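Local coordinates for protein flagellar assembly factor FliW (Geobacillus thermodenitrificans, PDB 5DMD) that probably acts as an anti-CsrA protein, binding CsrA to relieve translational repression of flagellin, and probably binds flagellin itself during flagellum assembly, at residues Q24-P27 and G28-E31; V59-P63 and F64-P68; D76-L79 and E80-I84; T85-Q88 and D89-L92. The protein carries 1 engineered substitution. All coordinates share one frame; numbering follows the deposited sequence.

Overall arrangement
Four local contacts, each within one continuous piece of chain, illustrate how a largely antiparallel beta protein turns its connections. Interaction 1 is a beta turn in the loop between strands 20-21 and 34-39, and it reaches the helix of interaction 3 through Gln24 and Gln81. Interaction 2 ends strand 57-61 in a tight turn, and its centre lies nearest that of the chain. Interaction 3 terminates helix 76-81; like interactions 1 and 2 it is partly buried. Interaction 4, a surface contact, leads on into strand 90-97, its centre about 11 Å from that of interaction 3. Interactions 2 and 4 share the large sheet. Backbone bonds dominate interactions 1 and 3, a serine hydroxyl joins them in interaction 2, and a carboxylate in interaction 4.

Interaction 1 (Q24-P27 and G28-E31); sequences QGIP and GFLE
The Phe29 ring meets segment 24-27 obliquely, with Ile26 CD1 and Pro27 O as its neighbours there, while Glu31 OE2 lies at its edge, in the ring plane. The closer approach is made by the stem of the side chain, Phe29 CB lying 3.9 Å from Ile26 CG1. With CG1 between its own backbone N and carbonyl carbon (chi1 57°), Ile26 brings that branch over to the phenylalanine. These side chains flank a type II beta turn running from Ile26 to Phe29, with Pro27 and Gly28 at its two corners. Phe29 N donates to Ile26 O over 2.8 Å, and Ile26 N returns a longer bond of 3.2 Å to Phe29 O, nearly straight at 164° but arriving from above the carbonyl plane. Gly28 takes a positive phi of 94°, as the third residue of a type II turn commonly does, and this position is often glycine. Just before the turn, Gly25 CA makes a CA-H...O contact of 3.4 Å with Leu30 O, the bare CA letting the two backbones come this close. Leu30 reaches back with CD2, which lies 3.5 Å from Gln24 O. On the flank, Pro27 touches Gln124 of strand 121-124.

Interaction 2 (V59-P63 and F64-P68); sequences VLIEP and FSYFP
Hydrogen bonds between Glu62 and Ser65 and between Pro63 and Phe67 tie the end of strand 57-61 to the turn that follows it. Glu62 O takes two donors from one residue: Ser65 OG at 2.6 Å, nearly along the C=O axis, and Ser65 N at 3.3 Å, from above the carbonyl plane. The serine hydroxyl is folded back between its own N and carbonyl carbon (chi1 56°), which lets it reach the same oxygen as its amide. Pro63 O is likewise shared, accepting from Tyr66 N at 3.1 Å and from Phe67 N at 2.8 Å. Apolar contacts come next. Ile61 CD1 lies 3.5 Å from Tyr66 CD1, the two side chains crossing at about a right angle, and it also approaches the Phe67 ring obliquely. Pro63 CG sits over one face of the Phe64 ring, offset toward its rim, while Glu62 OE1 lies at the edge, near the ring plane. Beyond the contact, Tyr66 and Phe67 both touch Leu138, and Phe67 packs on Ala107 and Leu109 of strand 106-116. Two carbonyls gripped twice over thus fix the turn that follows the sheet strand, consistent with holding Tyr66 and Phe67 against Ile61 CD1.

Interaction 3 (D76-L79 and E80-I84); sequences DNTL and EQLQI
Gln81 N donates to Asn77 O over 2.9 Å, with an N-H...O angle of 163°, and the same i to i+4 pattern repeats on either side of it. Glu80 N reaches Asp76 O and Leu82 N reaches Thr78 O, each over 3.0 Å. The helix 76-81 then closes with a Schellman motif: Gln83 takes a positive phi of 55°, its N bonds back to Glu80 O, and Ile84 N bonds to Leu79 O over 2.9 Å, lying in the carbonyl plane. The reversal carries Ile84 back against the last turn. There Leu79 CD2 meets Ile84 CG2, the two side chains crossing at about a right angle, which is the apolar contact that commonly accompanies this cap. Thr78 and Leu82, one turn apart, lie side by side and point the same way, Thr78 CG2 3.9 Å from Leu82 CD1. The threonine places this methyl opposite its backbone N, leaving OG1 to bond with Asp75 and Lys123. Lys123 also bonds to Gln81 OE1, so one lysine of strand 121-124 holds two positions on the helix. Leu82 packs on Leu121 and Val114, and its carbonyl accepts from Asn116, joining the helix end to the sheet. The side chains of Asn77 and Gln81 cross at a slant, their amide planes 58° apart, and Gln81 CG rests 3.3 Å from Asn77 O.

Interaction 4 (T85-Q88 and D89-L92); sequences TGEQ and DVAL
Asp89 N bonds to Gly86 O over 3.1 Å and Val90 N to Glu87 O over 3.2 Å, two successive i to i+3 links of a short 3-10 turn that opens into strand 90-97. Both donors stand above the carbonyl planes of their acceptors. Against this backbone the Asp89 side chain folds back to Thr85, just ahead of the turn. Its CG sits beside its own backbone N, opposite the carbonyl carbon (chi1 -61°), and OD2 thereby reaches Thr85. Thr85 N meets OD2 at 2.7 Å, nearly along the C-O axis and fairly straight at 164°, while Thr85 OG1 donates at the same 2.7 Å from the syn side, 21° out of the carboxylate plane. Gly86 N adds a weak bond of 3.5 Å to that oxygen. Several donors on one carboxylate oxygen would probably favour its charged form. Val90 begins the strand with its CB 4.0 Å from Glu87 OE1, the two side chains crossing at a slant, and it packs on Ile84 and on Val114 of strand 106-116. Backbone bonds from Asp89 to Val117 and from Ala91 to Ile115 then anchor the chain: a 3-10 turn, with an aspartate carboxylate accepting from the residue four before it, leading into an antiparallel sheet strand.

Interaction 1 (Q24-P27 and G28-E31)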
loop_
_atom_site.group_PDB
_atom_site.type_symbol
_atom_site.label_atom_id
_atom_site.label_comp_id
_atom_site.label_asym_id
_atom_site.label_seq_id
_atom_site.Cartn_x
_atom_site.Cartn_y
_atom_site.Cartn_z
ATOM N N GLN A 24 -10.286 8.796 -5.243
ATOM C CA GLN A 24 -9.530 9.336 -6.365
ATOM C C GLN A 24 -8.834 8.255 -7.169
ATOM O O GLN A 24 -7.951 8.575 -7.975
ATOM C CB GLN A 24 -8.487 10.351 -5.881
ATOM C CG GLN A 24 -9.068 11.608 -5.271
ATOM C CD GLN A 24 -8.001 12.612 -4.891
ATOM O OE1 GLN A 24 -6.926 12.247 -4.415
ATOM N NE2 GLN A 24 -8.289 13.888 -5.114
ATOM N N GLY A 25 -9.200 6.990 -6.969
ATOM C CA GLY A 25 -8.418 5.938 -7.576
ATOM C C GLY A 25 -7.021 5.919 -6.981
ATOM O O GLY A 25 -6.788 6.353 -5.845
ATOM N N ILE A 26 -6.077 5.419 -7.772
ATOM C CA ILE A 26 -4.663 5.533 -7.426
ATOM C C ILE A 26 -3.958 6.215 -8.592
ATOM O O ILE A 26 -4.450 6.152 -9.730
ATOM C CB ILE A 26 -4.031 4.172 -7.088
ATOM C CG1 ILE A 26 -4.200 3.202 -8.256
ATOM C CG2 ILE A 26 -4.652 3.596 -5.804
ATOM C CD1 ILE A 26 -3.581 1.853 -8.013
ATOM N N PRO A 27 -2.840 6.904 -8.359
ATOM C CA PRO A 27 -2.123 7.551 -9.462
ATOM C C PRO A 27 -1.827 6.553 -10.571
ATOM O O PRO A 27 -1.355 5.441 -10.323
ATOM C CB PRO A 27 -0.831 8.043 -8.793
ATOM C CG PRO A 27 -1.234 8.257 -7.366
ATOM C CD PRO A 27 -2.190 7.141 -7.057
ATOM N N GLY A 28 -2.143 6.944 -11.800
ATOM C CA GLY A 28 -2.031 6.083 -12.944
ATOM C C GLY A 28 -3.308 5.354 -13.291
ATOM O O GLY A 28 -3.478 4.949 -14.447
ATOM N N PHE A 29 -4.222 5.194 -12.322
ATOM C CA PHE A 29 -5.419 4.376 -12.489
ATOM C C PHE A 29 -6.558 5.027 -11.711
ATOM O O PHE A 29 -7.039 4.499 -10.713
ATOM C CB PHE A 29 -5.204 2.928 -12.039
ATOM C CG PHE A 29 -4.082 2.246 -12.752
ATOM C CD1 PHE A 29 -4.290 1.664 -13.992
ATOM C CD2 PHE A 29 -2.816 2.222 -12.204
ATOM C CE1 PHE A 29 -3.253 1.049 -14.669
ATOM C CE2 PHE A 29 -1.770 1.613 -12.873
ATOM C CZ PHE A 29 -1.990 1.022 -14.106
ATOM N N LEU A 30 -6.984 6.208 -12.166
ATOM C CA LEU A 30 -8.009 6.947 -11.432
ATOM C C LEU A 30 -9.336 6.209 -11.377
ATOM O O LEU A 30 -10.135 6.466 -10.475
ATOM C CB LEU A 30 -8.235 8.319 -12.063
ATOM C CG LEU A 30 -6.967 9.148 -12.246
ATOM C CD1 LEU A 30 -7.345 10.502 -12.823
ATOM C CD2 LEU A 30 -6.237 9.330 -10.948
ATOM N N GLU A 31 -9.578 5.299 -12.314
ATOM C CA GLU A 31 -10.837 4.573 -12.409
ATOM C C GLU A 31 -10.901 3.413 -11.434
ATOM O O GLU A 31 -11.975 2.828 -11.255
ATOM C CB GLU A 31 -10.952 4.038 -13.838
ATOM C CG GLU A 31 -9.959 2.903 -14.143
ATOM C CD GLU A 31 -8.552 3.396 -14.511
ATOM O OE1 GLU A 31 -8.412 4.539 -14.994
ATOM O OE2 GLU A 31 -7.587 2.629 -14.323
#

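Interaction 2 (V59-P63 and F64-P68)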
loop_
_atom_site.group_PDB
_atom_site.type_symbol
_atom_site.label_atom_id
_atom_site.label_comp_id
_atom_site.label_asym_id
_atom_site.label_seq_id
_atom_site.Cartn_x
_atom_site.Cartn_y
_atom_site.Cartn_z
ATOM N N VAL A 59 1.985 -5.557 -4.075
ATOM C CA VAL A 59 2.529 -6.158 -2.861
ATOM C C VAL A 59 2.842 -5.055 -1.862
ATOM O O VAL A 59 3.641 -4.161 -2.156
ATOM C CB VAL A 59 3.787 -6.982 -3.163
ATOM C CG1 VAL A 59 4.316 -7.582 -1.875
ATOM C CG2 VAL A 59 3.479 -8.064 -4.189
ATOM N N LEU A 60 2.239 -5.138 -0.676
ATOM C CA LEU A 60 2.384 -4.134 0.367
ATOM C C LEU A 60 3.075 -4.726 1.586
ATOM O O LEU A 60 2.959 -5.923 1.872
ATOM C CB LEU A 60 1.016 -3.625 0.816
ATOM C CG LEU A 60 0.336 -2.491 0.041
ATOM C CD1 LEU A 60 0.362 -2.691 -1.456
ATOM C CD2 LEU A 60 -1.102 -2.381 0.542
ATOM N N ILE A 61 3.784 -3.867 2.315
ATOM C CA ILE A 61 4.227 -4.170 3.667
ATOM C C ILE A 61 3.768 -3.043 4.569
ATOM O O ILE A 61 3.556 -1.909 4.125
ATOM C CB ILE A 61 5.759 -4.324 3.810
ATOM C CG1 ILE A 61 6.497 -3.075 3.312
ATOM C CG2 ILE A 61 6.254 -5.548 3.066
ATOM C CD1 ILE A 61 7.950 -2.973 3.810
ATOM N N GLU A 62 3.627 -3.352 5.839
ATOM C CA GLU A 62 3.571 -2.292 6.819
ATOM C C GLU A 62 4.985 -1.730 6.969
ATOM O O GLU A 62 5.927 -2.490 7.232
ATOM C CB GLU A 62 3.075 -2.864 8.138
ATOM C CG GLU A 62 3.009 -1.855 9.244
ATOM C CD GLU A 62 1.630 -1.264 9.347
ATOM O OE1 GLU A 62 1.504 -0.028 9.222
ATOM O OE2 GLU A 62 0.663 -2.033 9.495
ATOM N N PRO A 63 5.185 -0.426 6.770
ATOM C CA PRO A 63 6.556 0.085 6.604
ATOM C C PRO A 63 7.450 -0.106 7.810
ATOM O O PRO A 63 8.655 -0.329 7.640
ATOM C CB PRO A 63 6.356 1.573 6.284
ATOM C CG PRO A 63 4.923 1.861 6.627
ATOM C CD PRO A 63 4.174 0.594 6.467
ATOM N N PHE A 64 6.909 -0.019 9.028
ATOM C CA PHE A 64 7.773 -0.009 10.205
ATOM C C PHE A 64 8.466 -1.344 10.420
ATOM O O PHE A 64 9.486 -1.393 11.117
ATOM C CB PHE A 64 6.952 0.398 11.424
ATOM C CG PHE A 64 6.167 1.660 11.214
ATOM C CD1 PHE A 64 6.782 2.897 11.292
ATOM C CD2 PHE A 64 4.816 1.608 10.909
ATOM C CE1 PHE A 64 6.060 4.059 11.094
ATOM C CE2 PHE A 64 4.088 2.769 10.709
ATOM C CZ PHE A 64 4.714 3.997 10.801
ATOM N N SER A 65 7.958 -2.415 9.805
ATOM C CA SER A 65 8.585 -3.725 9.942
ATOM C C SER A 65 9.988 -3.745 9.349
ATOM O O SER A 65 10.854 -4.488 9.826
ATOM C CB SER A 65 7.704 -4.782 9.279
ATOM O OG SER A 65 7.461 -4.459 7.920
ATOM N N TYR A 66 10.233 -2.942 8.312
ATOM C CA TYR A 66 11.536 -2.868 7.670
ATOM C C TYR A 66 12.182 -1.497 7.779
ATOM O O TYR A 66 13.395 -1.393 7.566
ATOM C CB TYR A 66 11.427 -3.231 6.177
ATOM C CG TYR A 66 11.158 -4.700 5.905
ATOM C CD1 TYR A 66 9.855 -5.174 5.835
ATOM C CD2 TYR A 66 12.196 -5.599 5.737
ATOM C CE1 TYR A 66 9.597 -6.512 5.585
ATOM C CE2 TYR A 66 11.950 -6.941 5.494
ATOM C CZ TYR A 66 10.646 -7.388 5.419
ATOM O OH TYR A 66 10.383 -8.718 5.175
ATOM N N PHE A 67 11.417 -0.456 8.113
ATOM C CA PHE A 67 11.877 0.930 8.097
ATOM C C PHE A 67 11.409 1.551 9.400
ATOM O O PHE A 67 10.416 2.297 9.438
ATOM C CB PHE A 67 11.336 1.665 6.873
ATOM C CG PHE A 67 11.757 1.038 5.578
ATOM C CD1 PHE A 67 13.081 1.143 5.142
ATOM C CD2 PHE A 67 10.863 0.291 4.838
ATOM C CE1 PHE A 67 13.479 0.563 3.954
ATOM C CE2 PHE A 67 11.260 -0.298 3.649
ATOM C CZ PHE A 67 12.566 -0.166 3.214
ATOM N N PRO A 68 12.101 1.248 10.495
ATOM C CA PRO A 68 11.577 1.601 11.821
ATOM C C PRO A 68 11.479 3.082 12.085
ATOM O O PRO A 68 10.683 3.465 12.951
ATOM C CB PRO A 68 12.560 0.940 12.788
ATOM C CG PRO A 68 13.748 0.556 11.959
ATOM C CD PRO A 68 13.257 0.341 10.573
#

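Interaction 3 (D76-L79 and E80-I84)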
loop_
_atom_site.group_PDB
_atom_site.type_symbol
_atom_site.label_atom_id
_atom_site.label_comp_id
_atom_site.label_asym_id
_atom_site.label_seq_id
_atom_site.Cartn_x
_atom_site.Cartn_y
_atom_site.Cartn_z
ATOM N N ASP A 76 -3.130 18.505 5.091
ATOM C CA ASP A 76 -4.476 18.761 5.600
ATOM C C ASP A 76 -5.545 18.219 4.661
ATOM O O ASP A 76 -6.578 17.706 5.110
ATOM C CB ASP A 76 -4.680 20.261 5.812
ATOM C CG ASP A 76 -3.799 20.818 6.905
ATOM O OD1 ASP A 76 -3.330 20.026 7.747
ATOM O OD2 ASP A 76 -3.588 22.050 6.924
ATOM N N ASN A 77 -5.313 18.315 3.355
ATOM C CA ASN A 77 -6.295 17.820 2.397
ATOM C C ASN A 77 -6.482 16.312 2.503
ATOM O O ASN A 77 -7.610 15.814 2.435
ATOM C CB ASN A 77 -5.910 18.219 0.980
ATOM C CG ASN A 77 -7.013 17.925 0.001
ATOM O OD1 ASN A 77 -8.093 18.507 0.082
ATOM N ND2 ASN A 77 -6.759 17.007 -0.922
ATOM N N THR A 78 -5.384 15.566 2.650
ATOM C CA THR A 78 -5.500 14.120 2.824
ATOM C C THR A 78 -6.236 13.772 4.112
ATOM O O THR A 78 -7.085 12.869 4.130
ATOM C CB THR A 78 -4.111 13.478 2.813
ATOM O OG1 THR A 78 -3.513 13.637 1.518
ATOM C CG2 THR A 78 -4.176 12.001 3.192
ATOM N N LEU A 79 -5.914 14.464 5.207
ATOM C CA LEU A 79 -6.594 14.188 6.469
ATOM C C LEU A 79 -8.098 14.389 6.333
ATOM O O LEU A 79 -8.893 13.583 6.835
ATOM C CB LEU A 79 -6.019 15.063 7.589
ATOM C CG LEU A 79 -4.548 14.806 7.948
ATOM C CD1 LEU A 79 -3.994 15.933 8.808
ATOM C CD2 LEU A 79 -4.380 13.477 8.652
ATOM N N GLU A 80 -8.506 15.454 5.644
ATOM C CA GLU A 80 -9.926 15.696 5.423
ATOM C C GLU A 80 -10.545 14.620 4.529
ATOM O O GLU A 80 -11.601 14.061 4.852
ATOM C CB GLU A 80 -10.128 17.099 4.849
ATOM C CG GLU A 80 -11.582 17.524 4.740
ATOM C CD GLU A 80 -11.719 18.900 4.129
ATOM O OE1 GLU A 80 -10.932 19.789 4.517
ATOM O OE2 GLU A 80 -12.600 19.091 3.265
ATOM N N GLN A 81 -9.896 14.311 3.402
ATOM C CA GLN A 81 -10.460 13.354 2.455
ATOM C C GLN A 81 -10.685 11.997 3.103
ATOM O O GLN A 81 -11.665 11.306 2.794
ATOM C CB GLN A 81 -9.520 13.187 1.260
ATOM C CG GLN A 81 -9.582 14.313 0.248
ATOM C CD GLN A 81 -8.406 14.299 -0.716
ATOM O OE1 GLN A 81 -7.322 13.816 -0.392
ATOM N NE2 GLN A 81 -8.623 14.829 -1.918
ATOM N N LEU A 82 -9.772 11.585 3.980
ATOM C CA LEU A 82 -9.848 10.282 4.616
ATOM C C LEU A 82 -10.497 10.329 5.991
ATOM O O LEU A 82 -10.541 9.297 6.674
ATOM C CB LEU A 82 -8.446 9.698 4.737
ATOM C CG LEU A 82 -7.777 9.384 3.410
ATOM C CD1 LEU A 82 -6.427 8.796 3.660
ATOM C CD2 LEU A 82 -8.607 8.422 2.560
ATOM N N GLN A 83 -10.982 11.500 6.410
ATOM C CA GLN A 83 -11.668 11.672 7.699
ATOM C C GLN A 83 -10.819 11.202 8.880
ATOM O O GLN A 83 -11.307 10.538 9.795
ATOM C CB GLN A 83 -13.059 11.033 7.696
ATOM C CG GLN A 83 -13.927 11.524 6.544
ATOM C CD GLN A 83 -15.393 11.188 6.717
ATOM O OE1 GLN A 83 -15.742 10.153 7.284
ATOM N NE2 GLN A 83 -16.263 12.064 6.225
ATOM N N ILE A 84 -9.541 11.566 8.871
ATOM C CA ILE A 84 -8.590 11.122 9.885
ATOM C C ILE A 84 -8.575 12.137 11.020
ATOM O O ILE A 84 -8.325 13.328 10.797
ATOM C CB ILE A 84 -7.186 10.946 9.285
ATOM C CG1 ILE A 84 -7.160 9.773 8.301
ATOM C CG2 ILE A 84 -6.153 10.730 10.382
ATOM C CD1 ILE A 84 -5.991 9.803 7.345
#

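Interaction 4 (T85-Q88 and D89-L92)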
loop_
_atom_site.group_PDB
_atom_site.type_symbol
_atom_site.label_atom_id
_atom_site.label_comp_id
_atom_site.label_asym_id
_atom_site.label_seq_id
_atom_site.Cartn_x
_atom_site.Cartn_y
_atom_site.Cartn_z
ATOM N N THR A 85 -8.840 11.667 12.245
ATOM C CA THR A 85 -8.797 12.514 13.434
ATOM C C THR A 85 -7.513 12.345 14.232
ATOM O O THR A 85 -7.155 13.238 15.007
ATOM C CB THR A 85 -9.972 12.186 14.368
ATOM O OG1 THR A 85 -9.793 10.877 14.926
ATOM C CG2 THR A 85 -11.283 12.208 13.597
ATOM N N GLY A 86 -6.826 11.224 14.064
ATOM C CA GLY A 86 -5.625 10.921 14.818
ATOM C C GLY A 86 -5.022 9.652 14.266
ATOM O O GLY A 86 -5.611 8.979 13.415
ATOM N N GLU A 87 -3.830 9.323 14.757
ATOM C CA GLU A 87 -3.133 8.181 14.179
ATOM C C GLU A 87 -3.837 6.856 14.459
ATOM O O GLU A 87 -3.622 5.893 13.718
ATOM C CB GLU A 87 -1.656 8.163 14.584
ATOM C CG GLU A 87 -0.790 9.120 13.747
ATOM C CD GLU A 87 -0.927 8.902 12.242
ATOM O OE1 GLU A 87 -0.657 7.774 11.773
ATOM O OE2 GLU A 87 -1.303 9.861 11.526
ATOM N N GLN A 88 -4.708 6.793 15.475
ATOM C CA GLN A 88 -5.429 5.553 15.748
ATOM C C GLN A 88 -6.385 5.178 14.622
ATOM O O GLN A 88 -6.833 4.027 14.559
ATOM C CB GLN A 88 -6.192 5.656 17.078
ATOM C CG GLN A 88 -5.290 5.700 18.308
ATOM C CD GLN A 88 -4.578 4.384 18.583
ATOM O OE1 GLN A 88 -4.972 3.329 18.085
ATOM N NE2 GLN A 88 -3.515 4.445 19.379
ATOM N N ASP A 89 -6.699 6.112 13.730
ATOM C CA ASP A 89 -7.624 5.847 12.637
ATOM C C ASP A 89 -6.956 5.182 11.443
ATOM O O ASP A 89 -7.671 4.664 10.578
ATOM C CB ASP A 89 -8.251 7.158 12.139
ATOM C CG ASP A 89 -9.050 7.881 13.209
ATOM O OD1 ASP A 89 -9.345 7.266 14.247
ATOM O OD2 ASP A 89 -9.366 9.080 13.013
ATOM N N VAL A 90 -5.619 5.154 11.390
ATOM C CA VAL A 90 -4.869 4.999 10.145
ATOM C C VAL A 90 -4.102 3.688 10.138
ATOM O O VAL A 90 -3.464 3.323 11.129
ATOM C CB VAL A 90 -3.888 6.176 9.980
ATOM C CG1 VAL A 90 -3.005 5.977 8.761
ATOM C CG2 VAL A 90 -4.659 7.475 9.874
ATOM N N ALA A 91 -4.148 2.996 9.003
ATOM C CA ALA A 91 -3.173 1.967 8.674
ATOM C C ALA A 91 -2.330 2.453 7.504
ATOM O O ALA A 91 -2.863 2.996 6.532
ATOM C CB ALA A 91 -3.863 0.665 8.278
ATOM N N LEU A 92 -1.014 2.278 7.612
ATOM C CA LEU A 92 -0.071 2.715 6.599
ATOM C C LEU A 92 0.595 1.508 5.952
ATOM O O LEU A 92 0.936 0.529 6.629
ATOM C CB LEU A 92 1.036 3.576 7.213
ATOM C CG LEU A 92 0.753 4.994 7.707
ATOM C CD1 LEU A 92 2.041 5.601 8.260
ATOM C CD2 LEU A 92 0.160 5.873 6.618
#